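Local coordinates for protein trimeric intracellular cation channel type 1B.2 (Caenorhabditis elegans, PDB 5EIK) that forms a homotrimeric potassium channel of the endoplasmic reticulum membrane, binds PIP2 and may carry counter-ion current during calcium release, at residues S42-L47 against V112-A117; C66-F71 against I172-A177; F205-E208 against M212-T215. All blocks are in the same frame, centred on the assembly; numbering follows the deposited sequence.

Contact 1: S42-L47 against V112-A117; sequences SVRHDL and VVFRLA. With DMU (decyl-beta-D-maltopyranoside), chain L.
Arg44 lays its guanidinium flat on the ring of Phe114, and this one pair makes up the whole direct contact between 42-47 and 112-117. The evidence for a stack is in the planes, which lie 8° apart, and in the spacing, with Arg44 CZ 3.5 Å from the centroid of the Phe114 ring. That atom sits 15° off the ring normal, over the face, so the pair is also a cation-pi interaction. The overlap leans toward the CD1 side: Phe114 CD1 lies 3.3 Å above the guanidinium plane and 3.5 Å from Arg44 CZ, while Arg44 NE is 3.4 Å from Phe114 CE1. Each side chain leaves its helix with CG anti to the backbone N (chi1 175° for Arg44), and the arginine then runs extended from CG to NE, which lets it span a CA-CA distance of 9.8 Å between the two residues. The stack joins the first transmembrane helix, near its cytoplasmic end, to the short helix 112-117 of the segment inferred to be cytoplasmic between the third and fourth transmembrane helices. Arg44 NH2 also forms a salt bridge with Asp111, just ahead of that short helix, so the guanidinium is held over one face by the ring and through NH2 by the Asp111 carboxylate, which should restrict its rotation. Further along helix 112-117, the decyl chain of the bound maltoside meets apolar groups, its C40 lying 3.3 Å from Leu116 CD2 and its C43 3.6 Å from Ala117 CB.

Contact 2: C66-F71 against I172-A177; sequences CMLMSF and IVEQLA. With PT5 ([(2R)-1-octadecanoyloxy-3-[oxidanyl-[(1R,2R,3S,4R,5R,6S)-2,3,6-tris(oxidanyl)-4,5-diphosphonooxy-cyclohexyl]oxy-phospho ryl]oxy-propan-2-yl] (8Z)-icosa-5,8,11,14-tetraenoate), chain B.
Glu174 brings its carboxylate against the side chains of Leu68 and Met69, and the contact is one of van der Waals packing: OE2 of Glu174 lies 3.3 Å from Leu68 CB and equally 3.3 Å from Met69 CG. The glutamate chain is extended beyond CG (chi2 179°), which carries the carboxylate across to a helix whose axis passes 10.7 Å away. Both helix segments run nearly antiparallel, at 162°. In polar terms, Glu174 OE1 pairs in a salt bridge with Arg178, a residue just past the end of helix 167-177, which probably offsets the charge of this buried carboxylate. Within 66-71, Cys66 O takes two donors from opposite faces of its carbonyl plane, Ser70 N and Ser70 OG, the hydroxyl at 2.8 Å from Cys66 O. Leu68 meets the lipid through apolar groups, its CD2 3.5 Å from C21 of the bound PIP2, whereas Ala177 CB lies 3.9 Å from an ester carbon, C11. An alanine at Leu68 is likely to leave a gap beside the acyl chain that carries C21, since both methyls that meet the lipid would be gone. The two segments belong to the discontinuous transmembrane helices 2 and 5; helices 30-47 and 92-107 pack against 66-71, whereas Ile172 and Leu176 on 172-177 reach Ala177 and Trp181 of neighbouring subunits.

Contact 3: F205-E208 against M212-T215; sequences FTLE and MYVT
With chi1 of -71° in Leu207 and -51° in Tyr213, both side chains place CG anti to the carbonyl carbon, and the leucine methyls thereby arrive at the edge of the tyrosine ring. Leu207 CD2 lies 3.7 Å from Tyr213 CD2, and Leu207 CD1 is 3.8 Å from the same ring atom. Leu207 CD1 is in the plane of the Tyr213 ring, so the leucine meets the tyrosine at its rim and the two side chains cross at a slant. Val214 adds a second apolar meeting, its CG2 4.2 Å from Leu207 CB. The Leu207 side chain thus has two apolar partners on the loop, the ring by its methyls and the valine by CB. Glu208 makes a looser approach, with its OE2 4.2 Å from Val214 CG1, although its CB points away from the loop. Between the backbones, Met212 N gives a weak hydrogen bond to Leu207 O: the distance is 3.4 Å and the N-H...O angle 145°. Close CA spacings, 5.7 Å for both Leu207 with Met212 and Glu208 with Val214, indicate that the chain turns back on itself within a few residues. This is the turn by which the sixth transmembrane helix passes into a short loop inferred to be lumenal. Glu208 and Val214 both touch Val221 on helix 218-238, so the fold-back packs against the helix that follows it. Met212 meets Tyr153 of helix 153-165, and Phe205 packs on Thr135, Ile138 and Ala139 of helix 120-148 as well as on Val225 of helix 218-238.

Overall arrangement
Contacts 1 and 2 are neighbours, with centres about 16 Å apart, and they cross along the chain: 42-47 and 66-71 come first, then 112-117 and 172-177. They touch through Val43, whose CB lies 3.8 Å from Cys66 SG and whose CG2 is 3.9 Å from Met69 CG, so helix 30-47 packs on helix 59-70 between them. Contact 3 follows both and lies on the opposite side of the chain's centre, its centre about 39 Å from that of contact 1 and about 34 Å from that of contact 2. Contacts 1 and 2 thus lie toward the probable cytoplasmic side, contact 2 buried against bound PIP2, and contact 3 at the inferred lumenal end.

Contact 1: S42-L47 against V112-A117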
loop_
_atom_site.group_PDB
_atom_site.type_symbol
_atom_site.label_atom_id
_atom_site.label_comp_id
_atom_site.label_asym_id
_atom_site.label_seq_id
_atom_site.Cartn_x
_atom_site.Cartn_y
_atom_site.Cartn_z
ATOM N N SER A 42 -4.810 20.264 -10.278
ATOM C CA SER A 42 -3.743 19.319 -10.570
ATOM C C SER A 42 -4.327 18.007 -11.098
ATOM O O SER A 42 -3.875 17.474 -12.114
ATOM C CB SER A 42 -2.908 19.077 -9.310
ATOM O OG SER A 42 -1.830 18.201 -9.578
ATOM N N VAL A 43 -5.339 17.487 -10.418
ATOM C CA VAL A 43 -5.953 16.248 -10.866
ATOM C C VAL A 43 -6.543 16.449 -12.258
ATOM O O VAL A 43 -6.478 15.554 -13.097
ATOM C CB VAL A 43 -7.070 15.783 -9.911
ATOM C CG1 VAL A 43 -7.822 14.615 -10.521
ATOM C CG2 VAL A 43 -6.468 15.371 -8.572
ATOM N N ARG A 44 -7.112 17.626 -12.500
ATOM C CA ARG A 44 -7.706 17.922 -13.796
ATOM C C ARG A 44 -6.646 18.007 -14.893
ATOM O O ARG A 44 -6.860 17.538 -16.009
ATOM C CB ARG A 44 -8.506 19.224 -13.725
ATOM C CG ARG A 44 -9.056 19.680 -15.059
ATOM C CD ARG A 44 -10.249 20.624 -14.900
ATOM N NE ARG A 44 -10.599 21.238 -16.178
ATOM C CZ ARG A 44 -11.673 21.988 -16.386
ATOM N NH1 ARG A 44 -12.525 22.228 -15.401
ATOM N NH2 ARG A 44 -11.894 22.498 -17.588
ATOM N N HIS A 45 -5.502 18.599 -14.579
ATOM C CA HIS A 45 -4.426 18.694 -15.556
ATOM C C HIS A 45 -3.907 17.281 -15.860
ATOM O O HIS A 45 -3.664 16.932 -17.017
ATOM C CB HIS A 45 -3.288 19.557 -15.011
ATOM C CG HIS A 45 -2.117 19.667 -15.936
ATOM N ND1 HIS A 45 -2.162 20.381 -17.115
ATOM C CD2 HIS A 45 -0.870 19.144 -15.863
ATOM C CE1 HIS A 45 -0.994 20.293 -17.726
ATOM N NE2 HIS A 45 -0.193 19.547 -16.987
ATOM N N ASP A 46 -3.756 16.466 -14.819
ATOM C CA ASP A 46 -3.271 15.106 -14.997
ATOM C C ASP A 46 -4.261 14.197 -15.726
ATOM O O ASP A 46 -3.871 13.164 -16.262
ATOM C CB ASP A 46 -2.897 14.488 -13.642
ATOM C CG ASP A 46 -1.667 15.142 -13.018
ATOM O OD1 ASP A 46 -0.764 15.557 -13.775
ATOM O OD2 ASP A 46 -1.593 15.227 -11.774
ATOM N N LEU A 47 -5.536 14.577 -15.754
ATOM C CA LEU A 47 -6.546 13.766 -16.429
ATOM C C LEU A 47 -6.507 13.910 -17.943
ATOM O O LEU A 47 -6.974 13.031 -18.664
ATOM C CB LEU A 47 -7.944 14.110 -15.915
ATOM C CG LEU A 47 -8.373 13.367 -14.646
ATOM C CD1 LEU A 47 -9.709 13.898 -14.142
ATOM C CD2 LEU A 47 -8.464 11.875 -14.950
ATOM N N VAL A 112 -16.450 28.820 -15.242
ATOM C CA VAL A 112 -15.911 30.050 -14.661
ATOM C C VAL A 112 -14.924 29.849 -13.537
ATOM O O VAL A 112 -13.900 30.535 -13.468
ATOM C CB VAL A 112 -17.007 30.972 -14.113
ATOM C CG1 VAL A 112 -17.684 31.694 -15.253
ATOM C CG2 VAL A 112 -18.002 30.157 -13.285
ATOM N N VAL A 113 -15.237 28.932 -12.635
ATOM C CA VAL A 113 -14.344 28.688 -11.515
ATOM C C VAL A 113 -12.969 28.278 -12.007
ATOM O O VAL A 113 -11.957 28.835 -11.580
ATOM C CB VAL A 113 -14.899 27.613 -10.600
ATOM C CG1 VAL A 113 -13.860 27.244 -9.547
ATOM C CG2 VAL A 113 -16.183 28.125 -9.956
ATOM N N PHE A 114 -12.945 27.314 -12.921
ATOM C CA PHE A 114 -11.701 26.824 -13.496
ATOM C C PHE A 114 -10.937 27.984 -14.133
ATOM O O PHE A 114 -9.758 28.199 -13.845
ATOM C CB PHE A 114 -12.002 25.754 -14.553
ATOM C CG PHE A 114 -10.786 25.258 -15.271
ATOM C CD1 PHE A 114 -9.897 24.386 -14.646
ATOM C CD2 PHE A 114 -10.502 25.695 -16.560
ATOM C CE1 PHE A 114 -8.736 23.958 -15.296
ATOM C CE2 PHE A 114 -9.343 25.276 -17.223
ATOM C CZ PHE A 114 -8.457 24.403 -16.590
ATOM N N ARG A 115 -11.622 28.725 -15.000
ATOM C CA ARG A 115 -11.031 29.866 -15.697
ATOM C C ARG A 115 -10.481 30.927 -14.747
ATOM O O ARG A 115 -9.417 31.508 -14.984
ATOM C CB ARG A 115 -12.072 30.503 -16.619
ATOM C CG ARG A 115 -12.392 29.677 -17.848
ATOM C CD ARG A 115 -13.540 30.276 -18.637
ATOM N NE ARG A 115 -13.810 29.500 -19.842
ATOM C CZ ARG A 115 -14.956 29.536 -20.512
ATOM N NH1 ARG A 115 -15.943 30.313 -20.092
ATOM N NH2 ARG A 115 -15.118 28.789 -21.598
ATOM N N LEU A 116 -11.215 31.192 -13.678
ATOM C CA LEU A 116 -10.768 32.172 -12.711
ATOM C C LEU A 116 -9.551 31.644 -11.938
ATOM O O LEU A 116 -8.578 32.370 -11.724
ATOM C CB LEU A 116 -11.908 32.504 -11.742
ATOM C CG LEU A 116 -11.553 33.446 -10.587
ATOM C CD1 LEU A 116 -10.991 34.763 -11.129
ATOM C CD2 LEU A 116 -12.795 33.703 -9.756
ATOM N N ALA A 117 -9.598 30.376 -11.537
ATOM C CA ALA A 117 -8.501 29.788 -10.774
ATOM C C ALA A 117 -7.200 29.627 -11.545
ATOM O O ALA A 117 -6.125 29.604 -10.951
ATOM C CB ALA A 117 -8.921 28.448 -10.205
HETATM C C1 DMU L . -16.268 37.610 1.725
HETATM C C2 DMU L . -16.840 37.780 3.160
HETATM C C3 DMU L . -18.414 37.897 3.118
HETATM C C4 DMU L . -18.988 36.761 2.235
HETATM O O5 DMU L . -18.439 36.830 0.907
HETATM C C6 DMU L . -17.037 36.491 0.980
HETATM O O7 DMU L . -18.985 37.759 4.446
HETATM O O16 DMU L . -16.504 36.352 -0.345
HETATM C C18 DMU L . -16.691 34.974 -0.737
HETATM C C19 DMU L . -16.047 34.772 -2.111
HETATM C C22 DMU L . -16.266 33.342 -2.623
HETATM C C25 DMU L . -15.187 33.060 -3.673
HETATM C C28 DMU L . -15.676 31.987 -4.641
HETATM C C31 DMU L . -14.983 32.180 -5.997
HETATM C C34 DMU L . -14.053 30.988 -6.283
HETATM C C37 DMU L . -12.629 31.503 -6.512
HETATM C C40 DMU L . -12.116 31.061 -7.890
HETATM C C43 DMU L . -11.071 29.959 -7.711
HETATM O O49 DMU L . -14.864 37.250 1.808
HETATM O O55 DMU L . -16.280 38.985 3.727
HETATM C C57 DMU L . -20.511 36.863 2.161
HETATM O O61 DMU L . -21.017 35.553 1.857
HETATM C C5 DMU L . -19.329 39.005 6.575
HETATM C C7 DMU L . -20.817 38.466 6.684
HETATM C C8 DMU L . -21.753 39.490 5.925
HETATM C C9 DMU L . -21.256 39.592 4.454
HETATM O O1 DMU L . -19.868 39.997 4.507
HETATM C C10 DMU L . -18.992 39.037 5.099
HETATM O O2 DMU L . -23.109 39.000 5.898
HETATM O O3 DMU L . -18.597 37.852 7.175
HETATM O O4 DMU L . -21.211 38.344 8.053
HETATM C C11 DMU L . -22.097 40.600 3.709
HETATM O O6 DMU L . -21.744 40.656 2.370
#

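Contact 2: C66-F71 against I172-A177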
loop_
_atom_site.group_PDB
_atom_site.type_symbol
_atom_site.label_atom_id
_atom_site.label_comp_id
_atom_site.label_asym_id
_atom_site.label_seq_id
_atom_site.Cartn_x
_atom_site.Cartn_y
_atom_site.Cartn_z
ATOM N N CYS A 66 -9.932 13.309 -6.351
ATOM C CA CYS A 66 -9.652 14.604 -5.756
ATOM C C CYS A 66 -9.621 14.580 -4.231
ATOM O O CYS A 66 -8.818 15.276 -3.612
ATOM C CB CYS A 66 -10.665 15.642 -6.256
ATOM S SG CYS A 66 -10.372 16.137 -7.973
ATOM N N MET A 67 -10.486 13.786 -3.615
ATOM C CA MET A 67 -10.483 13.723 -2.166
ATOM C C MET A 67 -9.176 13.080 -1.686
ATOM O O MET A 67 -8.570 13.537 -0.713
ATOM C CB MET A 67 -11.682 12.918 -1.658
ATOM C CG MET A 67 -13.026 13.578 -1.908
ATOM S SD MET A 67 -13.208 15.246 -1.172
ATOM C CE MET A 67 -12.722 16.306 -2.572
ATOM N N LEU A 68 -8.732 12.031 -2.378
ATOM C CA LEU A 68 -7.503 11.356 -1.975
ATOM C C LEU A 68 -6.313 12.296 -2.018
ATOM O O LEU A 68 -5.463 12.274 -1.130
ATOM C CB LEU A 68 -7.220 10.133 -2.854
ATOM C CG LEU A 68 -8.178 8.952 -2.690
ATOM C CD1 LEU A 68 -7.522 7.700 -3.240
ATOM C CD2 LEU A 68 -8.525 8.758 -1.220
ATOM N N MET A 69 -6.258 13.119 -3.056
ATOM C CA MET A 69 -5.168 14.062 -3.207
ATOM C C MET A 69 -5.327 15.241 -2.248
ATOM O O MET A 69 -4.350 15.747 -1.712
ATOM C CB MET A 69 -5.111 14.571 -4.646
ATOM C CG MET A 69 -4.591 13.558 -5.641
ATOM S SD MET A 69 -2.882 13.097 -5.288
ATOM C CE MET A 69 -2.050 14.589 -5.786
ATOM N N SER A 70 -6.564 15.664 -2.026
ATOM C CA SER A 70 -6.822 16.795 -1.157
ATOM C C SER A 70 -6.427 16.525 0.273
ATOM O O SER A 70 -6.064 17.445 1.001
ATOM C CB SER A 70 -8.299 17.184 -1.214
ATOM O OG SER A 70 -8.591 17.840 -2.440
ATOM N N PHE A 71 -6.478 15.261 0.673
ATOM C CA PHE A 71 -6.144 14.894 2.045
ATOM C C PHE A 71 -5.008 13.879 2.117
ATOM O O PHE A 71 -4.865 13.151 3.103
ATOM C CB PHE A 71 -7.390 14.339 2.734
ATOM C CG PHE A 71 -8.495 15.340 2.860
ATOM C CD1 PHE A 71 -8.424 16.359 3.809
ATOM C CD2 PHE A 71 -9.576 15.309 1.990
ATOM C CE1 PHE A 71 -9.421 17.343 3.883
ATOM C CE2 PHE A 71 -10.575 16.284 2.053
ATOM C CZ PHE A 71 -10.498 17.303 3.002
ATOM N N ILE A 172 0.809 8.572 -7.224
ATOM C CA ILE A 172 1.224 7.302 -7.806
ATOM C C ILE A 172 0.093 6.280 -7.675
ATOM O O ILE A 172 -0.218 5.557 -8.630
ATOM C CB ILE A 172 2.480 6.753 -7.097
ATOM C CG1 ILE A 172 3.663 7.678 -7.395
ATOM C CG2 ILE A 172 2.758 5.302 -7.532
ATOM C CD1 ILE A 172 4.932 7.288 -6.679
ATOM N N VAL A 173 -0.514 6.221 -6.492
ATOM C CA VAL A 173 -1.613 5.304 -6.266
ATOM C C VAL A 173 -2.732 5.546 -7.273
ATOM O O VAL A 173 -3.271 4.597 -7.843
ATOM C CB VAL A 173 -2.203 5.446 -4.843
ATOM C CG1 VAL A 173 -3.475 4.628 -4.737
ATOM C CG2 VAL A 173 -1.203 4.946 -3.815
ATOM N N GLU A 174 -3.073 6.812 -7.498
ATOM C CA GLU A 174 -4.132 7.154 -8.435
ATOM C C GLU A 174 -3.812 6.863 -9.896
ATOM O O GLU A 174 -4.700 6.508 -10.671
ATOM C CB GLU A 174 -4.512 8.624 -8.285
ATOM C CG GLU A 174 -5.556 8.853 -7.228
ATOM C CD GLU A 174 -5.909 10.309 -7.060
ATOM O OE1 GLU A 174 -5.818 11.063 -8.053
ATOM O OE2 GLU A 174 -6.295 10.694 -5.938
ATOM N N GLN A 175 -2.552 7.023 -10.275
ATOM C CA GLN A 175 -2.155 6.773 -11.652
ATOM C C GLN A 175 -2.136 5.270 -11.921
ATOM O O GLN A 175 -2.267 4.830 -13.064
ATOM C CB GLN A 175 -0.789 7.392 -11.916
ATOM C CG GLN A 175 -0.743 8.869 -11.575
ATOM C CD GLN A 175 0.627 9.481 -11.778
ATOM O OE1 GLN A 175 1.627 8.984 -11.256
ATOM N NE2 GLN A 175 0.681 10.573 -12.528
ATOM N N LEU A 176 -1.974 4.486 -10.862
ATOM C CA LEU A 176 -1.974 3.042 -10.997
ATOM C C LEU A 176 -3.431 2.593 -11.150
ATOM O O LEU A 176 -3.760 1.783 -12.016
ATOM C CB LEU A 176 -1.344 2.393 -9.762
ATOM C CG LEU A 176 0.180 2.475 -9.626
ATOM C CD1 LEU A 176 0.601 1.962 -8.250
ATOM C CD2 LEU A 176 0.835 1.661 -10.741
ATOM N N ALA A 177 -4.303 3.141 -10.311
ATOM C CA ALA A 177 -5.716 2.802 -10.346
ATOM C C ALA A 177 -6.375 3.300 -11.630
ATOM O O ALA A 177 -7.342 2.706 -12.103
ATOM C CB ALA A 177 -6.418 3.388 -9.133
HETATM O O12 PT5 B . -13.054 -0.202 -12.122
HETATM P P1 PT5 B . -12.058 -0.687 -11.082
HETATM O O13 PT5 B . -12.458 -0.298 -9.437
HETATM O O11 PT5 B . -10.534 -0.106 -11.262
HETATM O O6 PT5 B . -11.938 -4.054 -13.060
HETATM O O1 PT5 B . -11.889 -2.257 -11.026
HETATM C C1 PT5 B . -13.011 -3.140 -11.135
HETATM C C6 PT5 B . -12.446 -4.381 -11.765
HETATM C C2 PT5 B . -13.667 -3.500 -9.749
HETATM O O2 PT5 B . -12.667 -4.016 -8.849
HETATM C C3 PT5 B . -14.747 -4.611 -9.929
HETATM O O3 PT5 B . -15.218 -4.975 -8.639
HETATM C C4 PT5 B . -14.201 -5.841 -10.609
HETATM O O4 PT5 B . -15.249 -6.702 -10.940
HETATM P P4 PT5 B . -15.381 -8.164 -10.229
HETATM O O41 PT5 B . -14.051 -9.068 -10.378
HETATM O O42 PT5 B . -16.623 -8.983 -10.863
HETATM O O43 PT5 B . -15.620 -7.954 -8.757
HETATM C C5 PT5 B . -13.466 -5.515 -11.923
HETATM O O5 PT5 B . -12.776 -6.695 -12.333
HETATM P P5 PT5 B . -13.380 -7.457 -13.648
HETATM O O52 PT5 B . -14.831 -6.948 -14.063
HETATM O O51 PT5 B . -12.266 -7.292 -14.897
HETATM O O53 PT5 B . -13.307 -9.031 -13.109
HETATM C C7 PT5 B . -11.484 -0.477 -8.371
HETATM C C8 PT5 B . -11.578 0.769 -7.471
HETATM C C9 PT5 B . -10.576 1.912 -7.833
HETATM O O16 PT5 B . -11.347 0.350 -6.069
HETATM C C10 PT5 B . -12.454 0.287 -5.271
HETATM O O17 PT5 B . -13.242 -0.644 -5.273
HETATM O O18 PT5 B . -9.841 2.330 -6.601
HETATM C C11 PT5 B . -9.228 3.620 -6.469
HETATM O O19 PT5 B . -9.561 4.666 -7.097
HETATM C C12 PT5 B . -12.623 1.496 -4.351
HETATM C C13 PT5 B . -12.766 1.236 -2.830
HETATM C C14 PT5 B . -12.987 2.561 -2.063
HETATM C C15 PT5 B . -11.725 3.052 -1.331
HETATM C C16 PT5 B . -11.993 4.257 -0.383
HETATM C C17 PT5 B . -10.844 5.314 -0.380
HETATM C C18 PT5 B . -10.494 5.830 1.019
HETATM C C19 PT5 B . -9.370 6.254 1.373
HETATM C C20 PT5 B . -7.926 5.751 1.539
HETATM C C21 PT5 B . -6.956 6.054 0.368
HETATM C C22 PT5 B . -5.636 5.264 0.463
HETATM C C23 PT5 B . -4.401 6.118 0.108
HETATM C C24 PT5 B . -3.274 6.018 1.158
HETATM C C31 PT5 B . -8.085 3.616 -5.451
HETATM C C32 PT5 B . -8.586 3.771 -3.986
HETATM C C33 PT5 B . -7.451 3.638 -2.928
HETATM C C34 PT5 B . -7.273 2.212 -2.348
HETATM C C35 PT5 B . -6.064 1.923 -1.329
HETATM C C36 PT5 B . -4.879 1.330 -1.718
HETATM C C37 PT5 B . -3.562 1.772 -1.042
HETATM C C38 PT5 B . -2.810 0.566 -0.782
HETATM C C39 PT5 B . -1.610 0.074 -1.459
HETATM C C40 PT5 B . -1.695 -0.464 -2.852
HETATM C C25 PT5 B . -2.131 5.080 0.701
HETATM C C26 PT5 B . -1.126 4.780 1.825
HETATM C C41 PT5 B . -1.107 0.386 -3.985
HETATM C C42 PT5 B . -1.400 -0.191 -5.375
HETATM C C43 PT5 B . -2.686 0.360 -6.002
#

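Contact 3: F205-E208 against M212-T215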
loop_
_atom_site.group_PDB
_atom_site.type_symbol
_atom_site.label_atom_id
_atom_site.label_comp_id
_atom_site.label_asym_id
_atom_site.label_seq_id
_atom_site.Cartn_x
_atom_site.Cartn_y
_atom_site.Cartn_z
ATOM N N PHE A 205 11.022 22.029 13.139
ATOM C CA PHE A 205 9.922 22.035 14.094
ATOM C C PHE A 205 10.126 20.970 15.155
ATOM O O PHE A 205 9.705 21.131 16.297
ATOM C CB PHE A 205 8.580 21.794 13.388
ATOM C CG PHE A 205 8.134 22.934 12.516
ATOM C CD1 PHE A 205 8.471 24.253 12.834
ATOM C CD2 PHE A 205 7.342 22.696 11.398
ATOM C CE1 PHE A 205 8.025 25.310 12.050
ATOM C CE2 PHE A 205 6.889 23.748 10.607
ATOM C CZ PHE A 205 7.233 25.060 10.934
ATOM N N THR A 206 10.763 19.871 14.774
ATOM C CA THR A 206 11.011 18.802 15.721
ATOM C C THR A 206 12.009 19.309 16.744
ATOM O O THR A 206 11.774 19.213 17.953
ATOM C CB THR A 206 11.565 17.548 15.019
ATOM O OG1 THR A 206 10.560 17.016 14.148
ATOM C CG2 THR A 206 11.950 16.485 16.038
ATOM N N LEU A 207 13.115 19.860 16.253
ATOM C CA LEU A 207 14.149 20.407 17.132
ATOM C C LEU A 207 13.534 21.453 18.049
ATOM O O LEU A 207 13.767 21.468 19.262
ATOM C CB LEU A 207 15.258 21.062 16.311
ATOM C CG LEU A 207 16.175 20.131 15.522
ATOM C CD1 LEU A 207 17.187 20.961 14.760
ATOM C CD2 LEU A 207 16.874 19.171 16.472
ATOM N N GLU A 208 12.746 22.330 17.444
ATOM C CA GLU A 208 12.075 23.396 18.157
ATOM C C GLU A 208 11.228 22.824 19.290
ATOM O O GLU A 208 11.170 23.390 20.383
ATOM C CB GLU A 208 11.204 24.166 17.176
ATOM C CG GLU A 208 10.667 25.456 17.702
ATOM C CD GLU A 208 10.006 26.280 16.623
ATOM O OE1 GLU A 208 8.965 25.835 16.096
ATOM O OE2 GLU A 208 10.533 27.367 16.299
ATOM N N MET A 212 16.206 22.530 21.320
ATOM C CA MET A 212 17.625 22.229 21.247
ATOM C C MET A 212 18.452 23.299 20.544
ATOM O O MET A 212 18.746 24.348 21.121
ATOM C CB MET A 212 17.837 20.868 20.577
ATOM C CG MET A 212 17.090 19.735 21.262
ATOM S SD MET A 212 17.737 18.097 20.867
ATOM C CE MET A 212 18.103 17.462 22.515
ATOM N N TYR A 213 18.822 23.031 19.297
ATOM C CA TYR A 213 19.641 23.950 18.517
ATOM C C TYR A 213 18.947 25.254 18.138
ATOM O O TYR A 213 19.603 26.203 17.713
ATOM C CB TYR A 213 20.127 23.245 17.250
ATOM C CG TYR A 213 20.764 21.902 17.518
ATOM C CD1 TYR A 213 21.954 21.800 18.240
ATOM C CD2 TYR A 213 20.167 20.725 17.068
ATOM C CE1 TYR A 213 22.533 20.560 18.507
ATOM C CE2 TYR A 213 20.737 19.480 17.330
ATOM C CZ TYR A 213 21.918 19.405 18.049
ATOM O OH TYR A 213 22.481 18.177 18.312
ATOM N N VAL A 214 17.626 25.306 18.289
ATOM C CA VAL A 214 16.876 26.509 17.945
ATOM C C VAL A 214 16.749 27.460 19.130
ATOM O O VAL A 214 15.875 27.303 19.984
ATOM C CB VAL A 214 15.463 26.159 17.424
ATOM C CG1 VAL A 214 14.705 27.434 17.073
ATOM C CG2 VAL A 214 15.571 25.256 16.205
ATOM N N THR A 215 17.634 28.449 19.170
ATOM C CA THR A 215 17.641 29.443 20.235
ATOM C C THR A 215 16.856 30.660 19.769
ATOM O O THR A 215 16.592 31.581 20.541
ATOM C CB THR A 215 19.079 29.879 20.573
ATOM O OG1 THR A 215 19.687 30.466 19.414
ATOM C CG2 THR A 215 19.905 28.681 21.015
#